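Local coordinates for MsStt7d protein (PDB 4IX3), which probably acts as an ATP-binding protein kinase, this chain being the catalytic domain of a homolog of the state transition kinase Stt7, at residues C195-E200 with P231-A236; L202-G207 with L221-P226. All blocks are in the same frame, centred on the assembly; numbering follows the deposited sequence.

Interaction 1 of 2, residues C195-E200 with P231-A236; sequences CLPLPE and PTKDNA
Pro197 turns its ring toward the other segment and lies across two neighbours at once, Lys233 and Ala236. Its CB packs on Lys233 CG at 3.7 Å, its CD reaches Ala236 CB at 3.7 Å, and CG between them faces the Lys233 backbone. The ring is presented from the centre of an inverse gamma turn. Beyond it the lysine runs on toward Glu200: the bend at the last torsion (chi4 64°) swings NZ in over the glutamate chain, and the two side chains cross obliquely. Lys233 NZ therefore lies 3.2 Å from Glu200 CG, alongside the chain, and 3.4 Å from Glu200 OE2, a salt bridge whose hydrogen bond is weak. This pairing is exposed, so its charges are probably well screened by solvent. At the inner end Ala236, a buried residue, directs CB toward Pro197; the carbonyl O of Cys195 lies to one side, 3.8 Å from Ala236 CB. Leu196 CD2 is more loosely placed, 4.4 Å from Ala236 CB. A water ties the backbones together there, donating to Cys195 O at 2.8 Å and to Ala236 O at 2.7 Å. The contact thus joins the chain leaving strand 193-194 to the first residue of helix 236-243; that strand pairs with strand 164-165, Cys195 keeps a backbone bond to Gly163, and its side chain touches Trp240 of the helix.

Interaction 2 of 2, residues L202-G207 with L221-P226; sequences LNYYPG and LYLLPP
Gly207 and Leu224 join two irregular stretches through one direct backbone hydrogen bond, Gly207 N to Leu224 O at 2.8 Å with an angle of 157° at the hydrogen. A water adds a second link: it accepts from Leu223 N and lies 2.7 Å from both Tyr205 O and Gly207 O, more acceptors being within reach than it has protons for. Among the side chains, Tyr204 and Leu224 carry most of the contact, crossing at about a right angle. CG of Tyr204 is anti to the backbone N (chi1 -172°), and the turn about chi2 sets the ring so that one face meets Leu224 CD1, which sits 3.9 Å from the ring centroid and 18° off the normal, a CH-pi contact. The leucine's other methyl, CD2, approaches the hydroxyl OH of Tyr204 at 3.3 Å, and Leu223 CB meets the ring edge at CE1 from 4.3 Å. An alanine in place of Tyr204 would probably open a gap beside Leu224, leaving both its methyls without their aromatic partner. Farther along, Pro226 CD rests on Gly207 CA at 3.6 Å, while Gly207 O faces Tyr222 CB. Tyr204 and Leu223 also lie on Ala193 of strand 193-194, and Arg323 bonds the carbonyls of Tyr222 and Leu223. Leu202 reaches helix 59-76, whereas Leu224 packs against Leu239 and His243 of helix 236-243.

In the fold
Interaction 2 is nested within the long loop that interaction 1 closes, a worked example of how a segment without helix or strand is held by one contact inside another. Their centres lie 13 Å apart, yet they touch: Cys195 SG approaches Tyr204 CE1 at 3.5 Å, from the ring side opposite Leu224, and Pro231 CD meets Leu224 CD1 at 3.9 Å. The loop follows Asp188, which binds magnesium together with Asp168, consistent with the activation segment of a protein kinase. Interaction 2 is the nearer to that site, the Leu223 side chain being about 10 Å from that of Asp168; interaction 1 lies away from the annotated sites.

Interaction 1 of 2, residues C195-E200 with P231-A236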
ATOM      1  N   CYS B 195      18.725  11.519   7.580  1.00 16.81           N
ATOM      2  CA  CYS B 195      19.286  12.379   6.537  1.00 18.78           C
ATOM      3  C   CYS B 195      20.714  12.779   6.803  1.00 19.56           C
ATOM      4  O   CYS B 195      21.278  13.548   6.038  1.00 23.46           O
ATOM      5  CB  CYS B 195      18.448  13.654   6.456  1.00 18.30           C
ATOM      6  SG  CYS B 195      16.735  13.327   6.056  1.00 18.22           S
ATOM      7  N   LEU B 196      21.285  12.315   7.910  1.00 21.06           N
ATOM      8  CA  LEU B 196      22.682  12.552   8.178  1.00 26.15           C
ATOM      9  C   LEU B 196      23.376  11.204   8.322  1.00 26.42           C
ATOM     10  O   LEU B 196      22.729  10.197   8.640  1.00 23.95           O
ATOM     11  CB  LEU B 196      22.832  13.389   9.458  1.00 30.08           C
ATOM     12  CG  LEU B 196      22.225  14.790   9.382  1.00 36.84           C
ATOM     13  CD1 LEU B 196      22.171  15.364  10.784  1.00 40.86           C
ATOM     14  CD2 LEU B 196      22.956  15.705   8.411  1.00 35.01           C
ATOM     15  N   PRO B 197      24.691  11.186   8.079  1.00 27.27           N
ATOM     16  CA  PRO B 197      25.383   9.904   8.121  1.00 29.13           C
ATOM     17  C   PRO B 197      25.695   9.513   9.566  1.00 33.41           C
ATOM     18  O   PRO B 197      26.790   9.739  10.059  1.00 34.36           O
ATOM     19  CB  PRO B 197      26.659  10.162   7.314  1.00 29.09           C
ATOM     20  CG  PRO B 197      26.894  11.640   7.404  1.00 31.14           C
ATOM     21  CD  PRO B 197      25.603  12.305   7.775  1.00 30.87           C
ATOM     22  N   LEU B 198      24.725   8.919  10.245  1.00 33.34           N
ATOM     23  CA  LEU B 198      24.862   8.632  11.667  1.00 30.91           C
ATOM     24  C   LEU B 198      24.603   7.150  11.916  1.00 34.51           C
ATOM     25  O   LEU B 198      23.679   6.812  12.661  1.00 47.37           O
ATOM     26  CB  LEU B 198      23.865   9.480  12.456  1.00 36.67           C
ATOM     27  CG  LEU B 198      23.932  10.994  12.245  1.00 44.64           C
ATOM     28  CD1 LEU B 198      22.804  11.705  12.978  1.00 42.13           C
ATOM     29  CD2 LEU B 198      25.283  11.537  12.698  1.00 44.44           C
ATOM     30  N   PRO B 199      25.378   6.251  11.274  1.00 38.08           N
ATOM     31  CA  PRO B 199      26.558   6.418  10.420  1.00 37.35           C
ATOM     32  C   PRO B 199      26.275   6.498   8.914  1.00 36.07           C
ATOM     33  O   PRO B 199      27.143   6.916   8.141  1.00 34.95           O
ATOM     34  CB  PRO B 199      27.346   5.144  10.708  1.00 41.35           C
ATOM     35  CG  PRO B 199      26.266   4.118  10.846  1.00 37.90           C
ATOM     36  CD  PRO B 199      25.163   4.827  11.596  1.00 41.20           C
ATOM     37  N   GLU B 200      25.055   6.162   8.501  1.00 30.76           N
ATOM     38  CA  GLU B 200      24.689   6.207   7.083  1.00 28.91           C
ATOM     39  C   GLU B 200      23.292   6.755   6.963  1.00 24.09           C
ATOM     40  O   GLU B 200      22.426   6.492   7.815  1.00 24.93           O
ATOM     41  CB  GLU B 200      24.723   4.815   6.453  1.00 32.38           C
ATOM     42  CG  GLU B 200      26.097   4.156   6.529  1.00 41.57           C
ATOM     43  CD  GLU B 200      26.220   2.970   5.604  1.00 56.43           C
ATOM     44  OE1 GLU B 200      25.194   2.567   5.011  1.00 82.26           O
ATOM     45  OE2 GLU B 200      27.350   2.447   5.476  1.00 79.85           O
ATOM     46  N   PRO B 231      22.686  11.543  -1.800  1.00 36.30           N
ATOM     47  CA  PRO B 231      23.307  11.842  -0.517  1.00 32.20           C
ATOM     48  C   PRO B 231      24.415  10.854  -0.178  1.00 33.46           C
ATOM     49  O   PRO B 231      24.262   9.638  -0.345  1.00 37.60           O
ATOM     50  CB  PRO B 231      22.169  11.690   0.492  1.00 31.48           C
ATOM     51  CG  PRO B 231      21.122  10.884  -0.200  1.00 31.72           C
ATOM     52  CD  PRO B 231      21.279  11.128  -1.675  1.00 30.08           C
ATOM     53  N   THR B 232      25.550  11.405   0.220  1.00 32.28           N
ATOM     54  CA  THR B 232      26.674  10.618   0.694  1.00 33.42           C
ATOM     55  C   THR B 232      27.121  11.223   2.016  1.00 40.35           C
ATOM     56  O   THR B 232      26.630  12.291   2.423  1.00 36.32           O
ATOM     57  CB  THR B 232      27.851  10.700  -0.300  1.00 37.11           C
ATOM     58  OG1 THR B 232      28.328  12.053  -0.364  1.00 39.73           O
ATOM     59  CG2 THR B 232      27.403  10.259  -1.692  1.00 37.19           C
ATOM     60  N   LYS B 233      28.060  10.544   2.671  1.00 35.24           N
ATOM     61  CA  LYS B 233      28.605  10.982   3.951  1.00 40.20           C
ATOM     62  C   LYS B 233      29.248  12.361   3.858  1.00 41.81           C
ATOM     63  O   LYS B 233      29.178  13.141   4.803  1.00 40.36           O
ATOM     64  CB  LYS B 233      29.640   9.980   4.465  1.00 36.37           C
ATOM     65  CG  LYS B 233      29.089   8.641   4.931  1.00 50.58           C
ATOM     66  CD  LYS B 233      30.114   7.518   4.793  1.00 62.02           C
ATOM     67  CE  LYS B 233      29.688   6.231   5.489  1.00 54.42           C
ATOM     68  NZ  LYS B 233      28.467   5.599   4.912  1.00 64.36           N
ATOM     69  N   ASP B 234      29.933  12.642   2.751  1.00 38.52           N
ATOM     70  CA  ASP B 234      30.556  13.956   2.627  1.00 46.91           C
ATOM     71  C   ASP B 234      29.605  15.101   2.340  1.00 45.24           C
ATOM     72  O   ASP B 234      29.856  16.202   2.812  1.00 51.88           O
ATOM     73  CB  ASP B 234      31.712  13.965   1.636  1.00 54.26           C
ATOM     74  CG  ASP B 234      32.732  12.912   1.964  1.00 60.32           C
ATOM     75  OD1 ASP B 234      33.043  12.750   3.165  1.00 68.88           O
ATOM     76  OD2 ASP B 234      33.158  12.206   1.030  1.00 71.53           O
ATOM     77  N   ASN B 235      28.546  14.871   1.569  1.00 35.20           N
ATOM     78  CA  ASN B 235      27.675  15.987   1.220  1.00 32.36           C
ATOM     79  C   ASN B 235      26.416  16.149   2.083  1.00 31.61           C
ATOM     80  O   ASN B 235      25.687  17.144   1.958  1.00 34.06           O
ATOM     81  CB  ASN B 235      27.332  16.018  -0.274  1.00 36.03           C
ATOM     82  CG  ASN B 235      26.322  14.955  -0.695  1.00 42.54           C
ATOM     83  OD1 ASN B 235      26.043  14.800  -1.879  1.00 42.57           O
ATOM     84  ND2 ASN B 235      25.742  14.254   0.257  1.00 35.38           N
ATOM     85  N   ALA B 236      26.118  15.184   2.948  1.00 31.36           N
ATOM     86  CA  ALA B 236      24.824  15.190   3.655  1.00 28.72           C
ATOM     87  C   ALA B 236      24.535  16.528   4.332  1.00 26.43           C
ATOM     88  O   ALA B 236      23.408  17.031   4.245  1.00 26.65           O
ATOM     89  CB  ALA B 236      24.744  14.070   4.683  1.00 28.32           C
TER
HETATM   90  O   HOH W   1      21.015  15.804   4.461  1.00 25.72           O

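Interaction 2 of 2, residues L202-G207 with L221-P226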
ATOM      1  N   LEU B 202      19.482   6.869   5.590  1.00 18.91           N
ATOM      2  CA  LEU B 202      18.504   5.780   5.422  1.00 19.72           C
ATOM      3  C   LEU B 202      17.279   6.343   4.718  1.00 21.88           C
ATOM      4  O   LEU B 202      16.814   7.422   5.080  1.00 18.99           O
ATOM      5  CB  LEU B 202      18.084   5.164   6.769  1.00 21.05           C
ATOM      6  CG  LEU B 202      19.215   4.632   7.656  1.00 23.63           C
ATOM      7  CD1 LEU B 202      18.622   4.335   9.023  1.00 25.30           C
ATOM      8  CD2 LEU B 202      19.907   3.409   7.079  1.00 28.79           C
ATOM      9  N   ASN B 203      16.812   5.680   3.664  1.00 21.79           N
ATOM     10  CA  ASN B 203      15.571   6.046   2.988  1.00 23.96           C
ATOM     11  C   ASN B 203      15.554   7.505   2.470  1.00 20.87           C
ATOM     12  O   ASN B 203      14.517   8.201   2.512  1.00 22.73           O
ATOM     13  CB  ASN B 203      14.384   5.714   3.900  1.00 24.99           C
ATOM     14  CG  ASN B 203      13.071   5.570   3.149  1.00 24.06           C
ATOM     15  OD1 ASN B 203      13.049   5.081   2.028  1.00 29.63           O
ATOM     16  ND2 ASN B 203      11.967   5.970   3.776  1.00 23.84           N
ATOM     17  N   TYR B 204      16.718   7.950   2.005  1.00 21.24           N
ATOM     18  CA  TYR B 204      16.966   9.350   1.681  1.00 21.11           C
ATOM     19  C   TYR B 204      17.609   9.409   0.301  1.00 25.80           C
ATOM     20  O   TYR B 204      18.694   8.888   0.110  1.00 29.87           O
ATOM     21  CB  TYR B 204      17.930   9.881   2.728  1.00 22.79           C
ATOM     22  CG  TYR B 204      18.185  11.375   2.710  1.00 20.26           C
ATOM     23  CD1 TYR B 204      17.131  12.277   2.568  1.00 19.28           C
ATOM     24  CD2 TYR B 204      19.463  11.875   2.845  1.00 19.03           C
ATOM     25  CE1 TYR B 204      17.353  13.649   2.626  1.00 19.69           C
ATOM     26  CE2 TYR B 204      19.717  13.249   2.887  1.00 19.92           C
ATOM     27  CZ  TYR B 204      18.650  14.135   2.814  1.00 20.28           C
ATOM     28  OH  TYR B 204      18.849  15.515   2.914  1.00 24.57           O
ATOM     29  N   TYR B 205      16.909   9.981  -0.672  1.00 26.07           N
ATOM     30  CA  TYR B 205      17.289   9.862  -2.088  1.00 29.95           C
ATOM     31  C   TYR B 205      16.717  11.067  -2.829  1.00 28.41           C
ATOM     32  O   TYR B 205      15.744  11.647  -2.326  1.00 31.39           O
ATOM     33  CB  TYR B 205      16.774   8.526  -2.669  1.00 31.44           C
ATOM     34  CG  TYR B 205      15.327   8.224  -2.302  1.00 28.91           C
ATOM     35  CD1 TYR B 205      14.275   8.812  -3.007  1.00 33.64           C
ATOM     36  CD2 TYR B 205      15.009   7.416  -1.202  1.00 34.19           C
ATOM     37  CE1 TYR B 205      12.959   8.548  -2.666  1.00 33.42           C
ATOM     38  CE2 TYR B 205      13.692   7.175  -0.834  1.00 30.10           C
ATOM     39  CZ  TYR B 205      12.667   7.745  -1.573  1.00 33.61           C
ATOM     40  OH  TYR B 205      11.336   7.539  -1.244  1.00 38.00           O
ATOM     41  N   PRO B 206      17.312  11.466  -3.984  1.00 35.29           N
ATOM     42  CA  PRO B 206      16.724  12.587  -4.711  1.00 33.57           C
ATOM     43  C   PRO B 206      15.450  12.120  -5.389  1.00 28.82           C
ATOM     44  O   PRO B 206      15.344  10.948  -5.797  1.00 34.57           O
ATOM     45  CB  PRO B 206      17.767  12.957  -5.777  1.00 34.67           C
ATOM     46  CG  PRO B 206      18.997  12.187  -5.435  1.00 37.71           C
ATOM     47  CD  PRO B 206      18.572  11.011  -4.594  1.00 32.05           C
ATOM     48  N   GLY B 207      14.505  13.046  -5.538  1.00 32.22           N
ATOM     49  CA  GLY B 207      13.279  12.758  -6.276  1.00 35.20           C
ATOM     50  C   GLY B 207      12.087  12.419  -5.407  1.00 34.82           C
ATOM     51  O   GLY B 207      12.200  12.293  -4.173  1.00 30.86           O
ATOM     52  N   LEU B 221       6.734  16.655  -3.516  1.00 21.72           N
ATOM     53  CA  LEU B 221       6.510  15.293  -3.039  1.00 24.22           C
ATOM     54  C   LEU B 221       7.823  14.600  -2.622  1.00 23.15           C
ATOM     55  O   LEU B 221       7.840  13.419  -2.274  1.00 31.55           O
ATOM     56  CB  LEU B 221       5.697  14.491  -4.073  1.00 24.31           C
ATOM     57  CG  LEU B 221       4.389  15.180  -4.450  1.00 27.77           C
ATOM     58  CD1 LEU B 221       3.751  14.330  -5.544  1.00 30.17           C
ATOM     59  CD2 LEU B 221       3.462  15.435  -3.264  1.00 29.06           C
ATOM     60  N   TYR B 222       8.922  15.336  -2.618  1.00 22.61           N
ATOM     61  CA  TYR B 222      10.264  14.821  -2.357  1.00 22.35           C
ATOM     62  C   TYR B 222      10.856  15.379  -1.053  1.00 22.84           C
ATOM     63  O   TYR B 222      10.394  16.408  -0.544  1.00 21.28           O
ATOM     64  CB  TYR B 222      11.198  15.236  -3.507  1.00 25.62           C
ATOM     65  CG  TYR B 222      11.245  16.758  -3.755  1.00 23.46           C
ATOM     66  CD1 TYR B 222      12.022  17.605  -2.941  1.00 25.15           C
ATOM     67  CD2 TYR B 222      10.479  17.340  -4.769  1.00 23.14           C
ATOM     68  CE1 TYR B 222      12.031  18.981  -3.134  1.00 24.22           C
ATOM     69  CE2 TYR B 222      10.497  18.715  -4.977  1.00 21.23           C
ATOM     70  CZ  TYR B 222      11.263  19.521  -4.160  1.00 23.79           C
ATOM     71  OH  TYR B 222      11.237  20.871  -4.439  1.00 25.77           O
ATOM     72  N   LEU B 223      11.942  14.773  -0.572  1.00 23.76           N
ATOM     73  CA  LEU B 223      12.818  15.364   0.438  1.00 22.63           C
ATOM     74  C   LEU B 223      13.983  16.085  -0.212  1.00 23.38           C
ATOM     75  O   LEU B 223      14.278  17.233   0.137  1.00 23.36           O
ATOM     76  CB  LEU B 223      13.315  14.335   1.464  1.00 20.85           C
ATOM     77  CG  LEU B 223      12.227  13.707   2.334  1.00 19.71           C
ATOM     78  CD1 LEU B 223      12.846  12.800   3.379  1.00 18.58           C
ATOM     79  CD2 LEU B 223      11.382  14.772   3.028  1.00 18.45           C
ATOM     80  N   LEU B 224      14.594  15.476  -1.220  1.00 23.67           N
ATOM     81  CA  LEU B 224      15.659  16.134  -1.982  1.00 23.61           C
ATOM     82  C   LEU B 224      15.113  16.259  -3.394  1.00 29.27           C
ATOM     83  O   LEU B 224      14.477  15.315  -3.876  1.00 29.95           O
ATOM     84  CB  LEU B 224      16.899  15.247  -2.073  1.00 26.62           C
ATOM     85  CG  LEU B 224      17.655  15.069  -0.766  1.00 26.10           C
ATOM     86  CD1 LEU B 224      18.766  14.028  -0.878  1.00 26.86           C
ATOM     87  CD2 LEU B 224      18.158  16.403  -0.230  1.00 32.19           C
ATOM     88  N   PRO B 225      15.243  17.454  -4.020  1.00 29.01           N
ATOM     89  CA  PRO B 225      14.768  17.622  -5.386  1.00 33.56           C
ATOM     90  C   PRO B 225      15.618  16.801  -6.367  1.00 39.23           C
ATOM     91  O   PRO B 225      16.819  16.596  -6.144  1.00 37.69           O
ATOM     92  CB  PRO B 225      14.956  19.119  -5.602  1.00 38.79           C
ATOM     93  CG  PRO B 225      16.209  19.438  -4.851  1.00 34.78           C
ATOM     94  CD  PRO B 225      16.099  18.582  -3.603  1.00 29.51           C
ATOM     95  N   PRO B 226      14.976  16.274  -7.420  1.00 48.96           N
ATOM     96  CA  PRO B 226      15.647  15.630  -8.544  1.00 40.94           C
ATOM     97  C   PRO B 226      17.007  16.187  -8.957  1.00 44.51           C
ATOM     98  O   PRO B 226      17.935  15.406  -9.192  1.00 43.33           O
ATOM     99  CB  PRO B 226      14.628  15.789  -9.663  1.00 32.75           C
ATOM    100  CG  PRO B 226      13.357  15.521  -8.926  1.00 45.94           C
ATOM    101  CD  PRO B 226      13.519  16.075  -7.526  1.00 54.12           C
TER
HETATM  102  O   HOH W   2      13.320  12.600  -1.723  1.00 79.03           O